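Local coordinates for protein putative oxidoreductase yhhX (Escherichia coli K-12, PDB 3F4L) that probably acts as a nucleotide-dependent oxidoreductase of the Gfo/Idh/MocA family, possibly oxidising scyllo-inositol with NADP+, at residues Asp181-Leu186 and Ala221-Ser226; Gly188-Val193 and Val322-Glu327. All coordinates share one frame; numbering follows the deposited sequence.

Contact 1 (Asp181-Leu186 and Ala221-Ser226)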
loop_
_atom_site.group_PDB
_atom_site.type_symbol
_atom_site.label_atom_id
_atom_site.label_comp_id
_atom_site.label_asym_id
_atom_site.label_seq_id
_atom_site.Cartn_x
_atom_site.Cartn_y
_atom_site.Cartn_z
ATOM N N ASP A 181 -0.078 15.220 8.213
ATOM C CA ASP A 181 -0.869 16.409 8.525
ATOM C C ASP A 181 -2.034 16.544 7.538
ATOM O O ASP A 181 -3.145 16.910 7.922
ATOM C CB ASP A 181 -0.011 17.670 8.451
ATOM C CG ASP A 181 -0.835 18.934 8.581
ATOM O OD1 ASP A 181 -1.261 19.263 9.715
ATOM O OD2 ASP A 181 -1.071 19.589 7.544
ATOM N N GLN A 182 -1.780 16.247 6.265
ATOM C CA GLN A 182 -2.839 16.334 5.257
ATOM C C GLN A 182 -3.963 15.354 5.598
ATOM O O GLN A 182 -5.141 15.697 5.520
ATOM C CB GLN A 182 -2.287 15.998 3.869
ATOM C CG GLN A 182 -1.280 17.000 3.340
ATOM C CD GLN A 182 -0.737 16.619 1.973
ATOM O OE1 GLN A 182 -0.433 15.458 1.723
ATOM N NE2 GLN A 182 -0.589 17.611 1.086
ATOM N N ILE A 183 -3.598 14.128 5.971
ATOM C CA ILE A 183 -4.605 13.121 6.304
ATOM C C ILE A 183 -5.374 13.553 7.548
ATOM O O ILE A 183 -6.603 13.453 7.611
ATOM C CB ILE A 183 -3.958 11.720 6.550
ATOM C CG1 ILE A 183 -3.300 11.214 5.268
ATOM C CG2 ILE A 183 -5.011 10.730 7.025
ATOM C CD1 ILE A 183 -4.223 11.265 4.034
ATOM N N ILE A 184 -4.647 14.048 8.538
ATOM C CA ILE A 184 -5.274 14.497 9.771
ATOM C C ILE A 184 -6.240 15.666 9.516
ATOM O O ILE A 184 -7.318 15.720 10.107
ATOM C CB ILE A 184 -4.182 14.881 10.815
ATOM C CG1 ILE A 184 -3.498 13.601 11.314
ATOM C CG2 ILE A 184 -4.781 15.665 11.956
ATOM C CD1 ILE A 184 -2.195 13.827 12.036
ATOM N N SER A 185 -5.873 16.588 8.627
ATOM C CA SER A 185 -6.750 17.719 8.337
ATOM C C SER A 185 -8.062 17.251 7.694
ATOM O O SER A 185 -9.069 17.944 7.772
ATOM C CB SER A 185 -6.061 18.717 7.400
ATOM O OG SER A 185 -6.088 18.246 6.057
ATOM N N LEU A 186 -8.055 16.082 7.059
ATOM C CA LEU A 186 -9.262 15.556 6.406
ATOM C C LEU A 186 -10.121 14.689 7.311
ATOM O O LEU A 186 -11.350 14.779 7.293
ATOM C CB LEU A 186 -8.903 14.673 5.199
ATOM C CG LEU A 186 -8.103 15.231 4.026
ATOM C CD1 LEU A 186 -7.807 14.115 3.019
ATOM C CD2 LEU A 186 -8.889 16.349 3.379
ATOM N N ALA A 221 -6.154 5.194 5.947
ATOM C CA ALA A 221 -5.388 6.184 5.206
ATOM C C ALA A 221 -3.918 5.796 5.308
ATOM O O ALA A 221 -3.363 5.673 6.407
ATOM C CB ALA A 221 -5.602 7.572 5.793
ATOM N N ILE A 222 -3.293 5.617 4.154
ATOM C CA ILE A 222 -1.895 5.223 4.073
ATOM C C ILE A 222 -0.984 6.371 3.635
ATOM O O ILE A 222 -1.256 7.058 2.653
ATOM C CB ILE A 222 -1.750 4.051 3.085
ATOM C CG1 ILE A 222 -2.460 2.816 3.660
ATOM C CG2 ILE A 222 -0.285 3.766 2.811
ATOM C CD1 ILE A 222 -2.503 1.623 2.710
ATOM N N VAL A 223 0.089 6.586 4.385
ATOM C CA VAL A 223 1.055 7.624 4.048
ATOM C C VAL A 223 2.406 6.931 3.963
ATOM O O VAL A 223 2.824 6.264 4.908
ATOM C CB VAL A 223 1.139 8.706 5.130
ATOM C CG1 VAL A 223 2.269 9.632 4.820
ATOM C CG2 VAL A 223 -0.179 9.476 5.219
ATOM N N LYS A 224 3.097 7.080 2.842
ATOM C CA LYS A 224 4.379 6.419 2.725
ATOM C C LYS A 224 5.361 7.111 1.805
ATOM O O LYS A 224 4.979 7.832 0.880
ATOM C CB LYS A 224 4.175 4.970 2.278
ATOM C CG LYS A 224 3.398 4.821 0.986
ATOM C CD LYS A 224 2.984 3.374 0.735
ATOM C CE LYS A 224 4.183 2.477 0.469
ATOM N NZ LYS A 224 3.766 1.061 0.251
ATOM N N THR A 225 6.641 6.904 2.097
ATOM C CA THR A 225 7.711 7.470 1.291
ATOM C C THR A 225 8.886 6.512 1.273
ATOM O O THR A 225 9.096 5.731 2.199
ATOM C CB THR A 225 8.237 8.836 1.813
ATOM O OG1 THR A 225 9.317 8.621 2.726
ATOM C CG2 THR A 225 7.144 9.629 2.473
ATOM N N SER A 226 9.654 6.585 0.199
ATOM C CA SER A 226 10.827 5.748 0.041
ATOM C C SER A 226 11.746 6.514 -0.883
ATOM O O SER A 226 11.274 7.300 -1.705
ATOM C CB SER A 226 10.446 4.413 -0.602
ATOM O OG SER A 226 11.599 3.664 -0.944
#
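The backbones come nearest at Ile183 and Ala221, whose CA atoms lie 7.1 Å apart, where helix 171-187 rests on strand 219-225 in the large mixed sheet of the C-terminal alpha/beta domain. On the strand, Ala221 and Val223 turn their CB toward the helix, while Ile222 between them points away. No hydrogen bond crosses the interface, so it is held by apolar packing of buried side chains.

Within 181-186, Ile183 alone touches the strand segment, with its two branches divided between the two strand residues. Its methyl CG2, set anti to the backbone N (chi1 of CG1 -64°), presses on Ala221 CB at 3.4 Å, tighter than normal van der Waals contact. The other branch passes alongside Val223 in the opposite direction, with Ile183 CG1 3.6 Å from Val223 CG2. Val149 and Tyr216 also border Ile183. On the other face of the sheet, Ile222 packs on Glu211 of the second subunit, and Lys224 NZ forms salt bridges with Glu211 of its own chain and with Glu148 of the second subunit; the strand thus joins the helix layer to the dimer contact.

One turn of the helix is tied by a side chain: Ser185 OG donates to Gln182 O at 2.8 Å, tilted 27° from the carbonyl plane, and this oxygen also takes a weak bond from Leu186 N.

Contact 2 (Gly188-Val193 and Val322-Glu327)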
loop_
_atom_site.group_PDB
_atom_site.type_symbol
_atom_site.label_atom_id
_atom_site.label_comp_id
_atom_site.label_asym_id
_atom_site.label_seq_id
_atom_site.Cartn_x
_atom_site.Cartn_y
_atom_site.Cartn_z
ATOM N N GLY A 188 -9.049 13.809 10.893
ATOM C CA GLY A 188 -8.891 13.982 12.324
ATOM C C GLY A 188 -7.945 13.016 13.014
ATOM O O GLY A 188 -6.906 12.643 12.468
ATOM N N ARG A 189 -8.326 12.625 14.227
ATOM C CA ARG A 189 -7.552 11.724 15.080
ATOM C C ARG A 189 -7.916 10.256 14.826
ATOM O O ARG A 189 -9.059 9.843 15.033
ATOM C CB ARG A 189 -7.844 12.072 16.542
ATOM C CG ARG A 189 -6.649 12.259 17.462
ATOM C CD ARG A 189 -7.123 12.811 18.827
ATOM N NE ARG A 189 -6.095 13.592 19.529
ATOM C CZ ARG A 189 -6.283 14.225 20.690
ATOM N NH1 ARG A 189 -7.462 14.177 21.302
ATOM N NH2 ARG A 189 -5.292 14.917 21.242
ATOM N N PRO A 190 -6.946 9.443 14.389
ATOM C CA PRO A 190 -7.222 8.025 14.121
ATOM C C PRO A 190 -7.362 7.189 15.390
ATOM O O PRO A 190 -6.902 7.593 16.467
ATOM C CB PRO A 190 -6.010 7.594 13.303
ATOM C CG PRO A 190 -4.911 8.374 13.935
ATOM C CD PRO A 190 -5.536 9.765 14.102
ATOM N N ASP A 191 -7.986 6.025 15.239
ATOM C CA ASP A 191 -8.181 5.082 16.335
ATOM C C ASP A 191 -6.894 4.291 16.564
ATOM O O ASP A 191 -6.491 4.053 17.707
ATOM C CB ASP A 191 -9.295 4.075 16.008
ATOM C CG ASP A 191 -10.634 4.734 15.765
ATOM O OD1 ASP A 191 -10.971 5.684 16.505
ATOM O OD2 ASP A 191 -11.352 4.289 14.838
ATOM N N HIS A 192 -6.276 3.868 15.463
ATOM C CA HIS A 192 -5.055 3.071 15.505
ATOM C C HIS A 192 -4.054 3.518 14.443
ATOM O O HIS A 192 -4.418 4.150 13.448
ATOM C CB HIS A 192 -5.365 1.602 15.219
ATOM C CG HIS A 192 -6.602 1.093 15.887
ATOM N ND1 HIS A 192 -6.654 0.791 17.231
ATOM C CD2 HIS A 192 -7.832 0.815 15.390
ATOM C CE1 HIS A 192 -7.862 0.346 17.533
ATOM N NE2 HIS A 192 -8.595 0.351 16.433
ATOM N N VAL A 193 -2.793 3.164 14.661
ATOM C CA VAL A 193 -1.743 3.473 13.701
ATOM C C VAL A 193 -0.819 2.276 13.550
ATOM O O VAL A 193 -0.374 1.703 14.541
ATOM C CB VAL A 193 -0.887 4.682 14.129
ATOM C CG1 VAL A 193 0.211 4.918 13.094
ATOM C CG2 VAL A 193 -1.753 5.932 14.258
ATOM N N VAL A 322 -2.320 19.257 15.533
ATOM C CA VAL A 322 -0.894 19.377 15.786
ATOM C C VAL A 322 -0.453 18.341 16.812
ATOM O O VAL A 322 0.547 17.663 16.618
ATOM C CB VAL A 322 -0.539 20.795 16.292
ATOM C CG1 VAL A 322 0.948 20.908 16.542
ATOM C CG2 VAL A 322 -0.978 21.820 15.270
ATOM N N LEU A 323 -1.212 18.207 17.898
ATOM C CA LEU A 323 -0.866 17.250 18.943
ATOM C C LEU A 323 -0.961 15.803 18.446
ATOM O O LEU A 323 -0.157 14.950 18.831
ATOM C CB LEU A 323 -1.778 17.450 20.158
ATOM C CG LEU A 323 -1.615 18.792 20.889
ATOM C CD1 LEU A 323 -2.621 18.903 22.028
ATOM C CD2 LEU A 323 -0.202 18.903 21.416
ATOM N N THR A 324 -1.946 15.524 17.597
ATOM C CA THR A 324 -2.100 14.172 17.078
ATOM C C THR A 324 -0.893 13.827 16.194
ATOM O O THR A 324 -0.373 12.713 16.245
ATOM C CB THR A 324 -3.412 14.023 16.272
ATOM O OG1 THR A 324 -4.538 14.186 17.148
ATOM C CG2 THR A 324 -3.480 12.659 15.624
ATOM N N ASN A 325 -0.436 14.793 15.402
ATOM C CA ASN A 325 0.713 14.576 14.518
ATOM C C ASN A 325 1.971 14.241 15.329
ATOM O O ASN A 325 2.636 13.229 15.082
ATOM C CB ASN A 325 0.945 15.831 13.665
ATOM C CG ASN A 325 1.772 15.560 12.429
ATOM O OD1 ASN A 325 1.428 16.014 11.332
ATOM N ND2 ASN A 325 2.871 14.837 12.590
ATOM N N LEU A 326 2.297 15.091 16.297
ATOM C CA LEU A 326 3.468 14.876 17.142
ATOM C C LEU A 326 3.415 13.543 17.884
ATOM O O LEU A 326 4.427 12.847 18.002
ATOM C CB LEU A 326 3.600 16.013 18.157
ATOM C CG LEU A 326 4.244 17.324 17.687
ATOM C CD1 LEU A 326 3.705 17.726 16.315
ATOM C CD2 LEU A 326 3.952 18.411 18.731
ATOM N N GLU A 327 2.241 13.191 18.395
ATOM C CA GLU A 327 2.089 11.938 19.131
ATOM C C GLU A 327 2.318 10.731 18.220
ATOM O O GLU A 327 3.022 9.786 18.590
ATOM C CB GLU A 327 0.696 11.860 19.755
ATOM C CG GLU A 327 0.485 10.660 20.642
ATOM C CD GLU A 327 -0.908 10.617 21.234
ATOM O OE1 GLU A 327 -1.372 11.651 21.757
ATOM O OE2 GLU A 327 -1.541 9.541 21.186
#
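The turn that leads from helix 171-187 into strand 192-198 packs against helix 319-331 within the C-terminal alpha/beta domain, with Arg189 and Pro190 meeting Thr324. The CA atoms of Arg189 and Thr324 are 6.3 Å apart, the shortest such separation across the segments. Gly188 makes the exit from the preceding helix with positive phi (91°); a side chain at this conformation would collide with the preceding carbonyl oxygen, which by itself accounts for glycine.

The Arg189 chain is extended from CG to NE and runs obliquely across Thr324. Its NE donates to Thr324 OG1 at 2.9 Å in a bent bond (133° at the hydrogen), with the hydroxyl lying at the edge of the guanidinium, near its plane. Both atoms are crowded in the model, so the exact length is doubtful. A chi1 of -66° sets Thr324 OG1 beside the backbone N and swings CG2 to the carbonyl side, where this methyl reaches Pro190 CD at 3.9 Å, at that corner of the pyrrolidine ring. One residue earlier on the helix, Leu323 CB comes within 4.5 Å of Arg189 NH2, obliquely to the guanidinium plane.

Thr324 OG1 is also hydrogen-bonded to Ser320 O, one turn earlier in the helix. With an alanine in place of Arg189, the side of Thr324 now lined by the arginine chain would probably be left uncovered, and Glu327 would be likely to lose the nearby positive charge. Arg189 NH2 lies 5.1 Å from Glu327 OE1, too far for a salt bridge, so the opposite charges probably add a modest attraction to a contact that combines methyl packing with one bent polar bond whose geometry is uncertain.

The centres of contacts 1 and 2 are 11 Å apart, and helix 171-187 connects them: it supplies one side of contact 1, then runs through Gly188 into the turn of contact 2. Adjacent residues of this helix serve different layers. Whereas Ile183 meets the sheet, Ile184 reaches helix 319-331, its CD1 lying 3.9 Å from Asn325 CA and 4.0 Å from Thr324 CG2. Tyr216 of strand 209-216 is shared by both sites, touching Ile183 and Pro190 and hydrogen-bonding Gly188 O through its OH. Helix 171-187 therefore lies between the sheet and helix 319-331, which also packs on the turn leading into strand 192-198.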